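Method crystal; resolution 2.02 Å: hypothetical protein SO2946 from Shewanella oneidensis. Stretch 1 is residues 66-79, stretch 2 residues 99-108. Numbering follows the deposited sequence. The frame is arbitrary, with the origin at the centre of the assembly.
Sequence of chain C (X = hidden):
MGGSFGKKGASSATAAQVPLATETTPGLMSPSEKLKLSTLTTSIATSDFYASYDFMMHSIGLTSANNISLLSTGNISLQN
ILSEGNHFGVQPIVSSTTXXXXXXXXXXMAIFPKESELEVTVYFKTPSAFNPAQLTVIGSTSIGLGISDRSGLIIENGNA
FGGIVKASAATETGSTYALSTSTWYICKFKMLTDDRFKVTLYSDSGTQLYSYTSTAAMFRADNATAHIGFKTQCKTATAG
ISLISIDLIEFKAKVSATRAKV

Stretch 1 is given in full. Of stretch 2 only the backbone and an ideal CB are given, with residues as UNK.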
# COMPACT_ATOMS: atom_id res chain seq x y z
N ASN C 66 2.49 -1.51 3.95
CA ASN C 66 3.07 -0.51 4.85
C ASN C 66 4.61 -0.55 4.94
O ASN C 66 5.17 -0.55 6.04
CB ASN C 66 2.44 -0.61 6.25
CG ASN C 66 0.92 -0.66 6.21
OD1 ASN C 66 0.30 -0.10 5.30
ND2 ASN C 66 0.31 -1.32 7.19
N ASN C 67 5.26 -0.58 3.77
CA ASN C 67 6.74 -0.63 3.63
C ASN C 67 7.40 -2.00 3.82
O ASN C 67 8.58 -2.17 3.50
CB ASN C 67 7.45 0.40 4.55
CG ASN C 67 7.07 1.85 4.23
OD1 ASN C 67 6.66 2.16 3.11
ND2 ASN C 67 7.23 2.73 5.22
N ILE C 68 6.63 -2.97 4.33
CA ILE C 68 7.16 -4.27 4.77
C ILE C 68 6.98 -5.30 3.67
O ILE C 68 5.89 -5.44 3.12
CB ILE C 68 6.46 -4.74 6.08
CG1 ILE C 68 6.76 -3.77 7.22
CG2 ILE C 68 6.90 -6.18 6.48
CD1 ILE C 68 5.62 -3.66 8.23
N SER C 69 8.07 -6.01 3.36
CA SER C 69 8.06 -7.10 2.37
C SER C 69 7.36 -8.31 2.95
O SER C 69 7.57 -8.65 4.11
CB SER C 69 9.50 -7.51 2.00
OG SER C 69 10.26 -6.38 1.61
N LEU C 70 6.51 -8.96 2.15
CA LEU C 70 5.78 -10.14 2.60
C LEU C 70 6.05 -11.24 1.60
O LEU C 70 5.39 -11.36 0.57
CB LEU C 70 4.28 -9.85 2.75
CG LEU C 70 3.92 -8.70 3.70
CD1 LEU C 70 2.48 -8.29 3.49
CD2 LEU C 70 4.20 -9.08 5.17
N LEU C 71 7.07 -12.03 1.90
CA LEU C 71 7.71 -12.85 0.89
C LEU C 71 7.45 -14.32 1.10
O LEU C 71 7.78 -14.88 2.15
CB LEU C 71 9.22 -12.57 0.88
CG LEU C 71 9.60 -11.10 0.62
CD1 LEU C 71 11.10 -10.87 0.74
CD2 LEU C 71 9.11 -10.68 -0.74
N SER C 72 6.82 -14.92 0.09
CA SER C 72 6.58 -16.36 0.05
C SER C 72 7.56 -17.02 -0.91
O SER C 72 7.81 -16.50 -2.00
CB SER C 72 5.14 -16.62 -0.40
OG SER C 72 4.22 -16.21 0.59
N THR C 73 8.14 -18.14 -0.47
CA THR C 73 8.97 -18.98 -1.34
C THR C 73 8.59 -20.45 -1.18
O THR C 73 8.00 -20.85 -0.17
CB THR C 73 10.50 -18.79 -1.07
OG1 THR C 73 10.78 -18.97 0.32
CG2 THR C 73 10.97 -17.41 -1.51
N GLY C 74 8.93 -21.26 -2.20
CA GLY C 74 8.75 -22.71 -2.15
C GLY C 74 7.30 -23.17 -2.06
O GLY C 74 7.02 -24.24 -1.54
N ASN C 75 6.38 -22.36 -2.59
CA ASN C 75 4.95 -22.62 -2.52
C ASN C 75 4.44 -22.85 -1.10
O ASN C 75 3.59 -23.71 -0.87
CB ASN C 75 4.56 -23.79 -3.44
CG ASN C 75 4.97 -23.56 -4.88
OD1 ASN C 75 4.31 -22.84 -5.62
ND2 ASN C 75 6.09 -24.15 -5.27
N ILE C 76 4.97 -22.07 -0.16
CA ILE C 76 4.52 -22.09 1.23
C ILE C 76 3.01 -21.86 1.27
O ILE C 76 2.47 -21.08 0.47
CB ILE C 76 5.25 -21.00 2.08
CG1 ILE C 76 5.00 -21.19 3.58
CG2 ILE C 76 4.84 -19.59 1.63
CD1 ILE C 76 5.79 -22.34 4.21
N SER C 77 2.34 -22.54 2.18
CA SER C 77 0.90 -22.48 2.22
C SER C 77 0.42 -21.44 3.24
O SER C 77 0.42 -21.69 4.45
CB SER C 77 0.33 -23.87 2.51
OG SER C 77 -1.07 -23.85 2.46
N LEU C 78 0.05 -20.26 2.75
CA LEU C 78 -0.55 -19.27 3.63
C LEU C 78 -2.01 -19.65 3.82
O LEU C 78 -2.77 -19.70 2.85
CB LEU C 78 -0.40 -17.85 3.07
CG LEU C 78 1.00 -17.34 2.69
CD1 LEU C 78 0.91 -15.88 2.26
CD2 LEU C 78 2.01 -17.50 3.82
N GLN C 79 -2.38 -19.95 5.06
CA GLN C 79 -3.76 -20.33 5.39
C GLN C 79 -4.68 -19.12 5.44
O GLN C 79 -4.22 -17.98 5.30
CB GLN C 79 -3.78 -21.07 6.73
CG GLN C 79 -2.88 -22.29 6.79
CD GLN C 79 -3.36 -23.40 5.87
OE1 GLN C 79 -4.34 -24.08 6.17
NE2 GLN C 79 -2.67 -23.59 4.76
N UNK C 99 11.19 -28.39 0.13
CA UNK C 99 12.07 -28.15 1.27
C UNK C 99 12.51 -26.69 1.30
O UNK C 99 12.76 -26.08 0.25
CB UNK C 99 13.29 -29.07 1.21
N UNK C 100 12.60 -26.14 2.51
CA UNK C 100 13.02 -24.75 2.74
C UNK C 100 11.99 -23.67 2.38
O UNK C 100 12.29 -22.48 2.46
CB UNK C 100 14.30 -24.49 1.94
N UNK C 101 10.77 -24.09 2.03
CA UNK C 101 9.66 -23.15 1.82
C UNK C 101 9.54 -22.27 3.06
O UNK C 101 9.69 -22.74 4.19
CB UNK C 101 8.35 -23.89 1.54
N UNK C 102 9.29 -20.98 2.84
CA UNK C 102 9.27 -20.03 3.94
C UNK C 102 8.33 -18.85 3.70
O UNK C 102 7.97 -18.55 2.56
CB UNK C 102 10.69 -19.51 4.19
N UNK C 103 7.93 -18.21 4.79
CA UNK C 103 7.29 -16.90 4.71
C UNK C 103 8.12 -15.90 5.50
O UNK C 103 8.55 -16.18 6.62
CB UNK C 103 5.85 -16.95 5.23
N UNK C 104 8.35 -14.74 4.90
CA UNK C 104 9.18 -13.72 5.51
C UNK C 104 8.45 -12.39 5.51
O UNK C 104 8.02 -11.90 4.46
CB UNK C 104 10.52 -13.60 4.78
N UNK C 105 8.28 -11.80 6.70
CA UNK C 105 7.82 -10.42 6.82
C UNK C 105 8.99 -9.58 7.30
O UNK C 105 9.42 -9.68 8.45
CB UNK C 105 6.63 -10.30 7.77
N UNK C 106 9.53 -8.75 6.41
CA UNK C 106 10.74 -8.03 6.73
C UNK C 106 11.05 -6.82 5.88
O UNK C 106 10.27 -6.45 4.99
CB UNK C 106 11.92 -9.00 6.64
N UNK C 107 12.18 -6.19 6.20
CA UNK C 107 12.71 -5.02 5.47
C UNK C 107 14.20 -5.22 5.15
O UNK C 107 14.86 -6.11 5.71
CB UNK C 107 12.51 -3.74 6.29
N UNK C 108 14.72 -4.40 4.24
CA UNK C 108 16.14 -4.43 3.87
C UNK C 108 17.01 -3.85 4.99
O UNK C 108 16.62 -2.90 5.67
CB UNK C 108 16.37 -3.65 2.57

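Position 99 points its CB away from stretch 1, with nothing of that stretch within 5.5 Å, so the contact sets no rule; it is Ala 99. Position 100 is nearly as free, but its phi of 74° favours glycine, asparagine or aspartate. Asn 100 fits.

At position 101 the CB points toward the turn after the first strand, 3.4 Å from Gly 74 O and 4.0 Å from Ile 76 CD1. So little room suits a small side chain. Ala 101 fills it.

Position 102 opens the antiparallel ladder as a hydrogen-bonded pair with Thr 73: Thr 73 N donates to the O of 102 at 3.1 Å, and the N of 102 to Thr 73 O at 3.3 Å. The ideal CB lies 3.9 Å from Thr 73 OG1, which invites a small polar group such as serine or threonine. It is Ser 102, in rotamer p, with OG 2.8 Å from Thr 73 OG1. A water donates to both Ser 102 OG and Leu 71 O, at 2.8 and 2.9 Å.

Position 103 turns to the other face, where Leu 78 CD2 is 4.1 Å from the ideal CB and Ile 76 CG2 4.6 Å, with Leu 70 further along. A large apolar residue, aliphatic or aromatic, would suit. Phe 103, with chi1 t, sends its ring along this face: CD1 is 3.7 Å from Leu 78 CD2, CZ 3.9 Å from Leu 70 CD2, and Ser 72 OG lies at the ring edge.

Position 104 pairs with Leu 71, whose N donates to the O of 104 at 2.7 Å. Beside that leucine, several apolar or beta-branched side chains would do. In Leu 104, CB packs 4.2 Å from Leu 71 CB.

At position 105 the ideal CB already stands 3.8 Å from Leu 70 CD2 and 4.3 Å from Ile 68 CG2, favouring a small apolar group. Ala 105 makes the Leu 70 contact.

Position 106 pairs with Ser 69 through two backbone hydrogen bonds, Ser 69 N to its O at 2.8 Å and its N to Ser 69 O at 3.0 Å. The extended backbone, -161/-179, is comfortable for glycine, although stretch 1 leaves space for a CB. It is Gly 106.

Position 107 starts sideways, so a long, flexible apolar chain could reach back. Met 107, a selenomethionine, does so: its CE is 3.7 Å from Asn 67 O, its CG 4.3 Å from Ile 68 CG1.

Position 108 is beyond stretch 1's reach; it is Leu 108.

Stretch 2 99-108: ANASFLAGML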
# COMPACT_ATOMS: atom_id res chain seq x y z
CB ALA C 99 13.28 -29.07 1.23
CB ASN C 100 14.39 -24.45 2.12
CG ASN C 100 15.51 -25.25 2.77
OD1 ASN C 100 15.41 -25.68 3.92
ND2 ASN C 100 16.60 -25.43 2.03
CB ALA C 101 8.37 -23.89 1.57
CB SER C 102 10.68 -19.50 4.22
OG SER C 102 11.18 -18.75 3.12
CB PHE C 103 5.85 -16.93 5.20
CG PHE C 103 5.20 -15.57 5.21
CD1 PHE C 103 4.74 -14.99 4.04
CD2 PHE C 103 5.07 -14.85 6.41
CE1 PHE C 103 4.14 -13.72 4.05
CE2 PHE C 103 4.48 -13.58 6.43
CZ PHE C 103 4.02 -13.02 5.25
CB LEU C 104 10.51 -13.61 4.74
CG LEU C 104 11.69 -12.85 5.38
CD1 LEU C 104 13.04 -13.27 4.78
CD2 LEU C 104 11.48 -11.35 5.25
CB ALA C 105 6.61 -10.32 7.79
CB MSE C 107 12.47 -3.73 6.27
CG MSE C 107 10.98 -3.31 6.41
SE MSE C 107 10.67 -1.66 7.09
CE MSE C 107 11.11 -0.66 5.66
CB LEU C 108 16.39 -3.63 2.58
CG LEU C 108 15.75 -4.17 1.30
CD1 LEU C 108 15.62 -3.06 0.24
CD2 LEU C 108 16.51 -5.39 0.75
O HOH W 1 10.24 -16.32 2.03
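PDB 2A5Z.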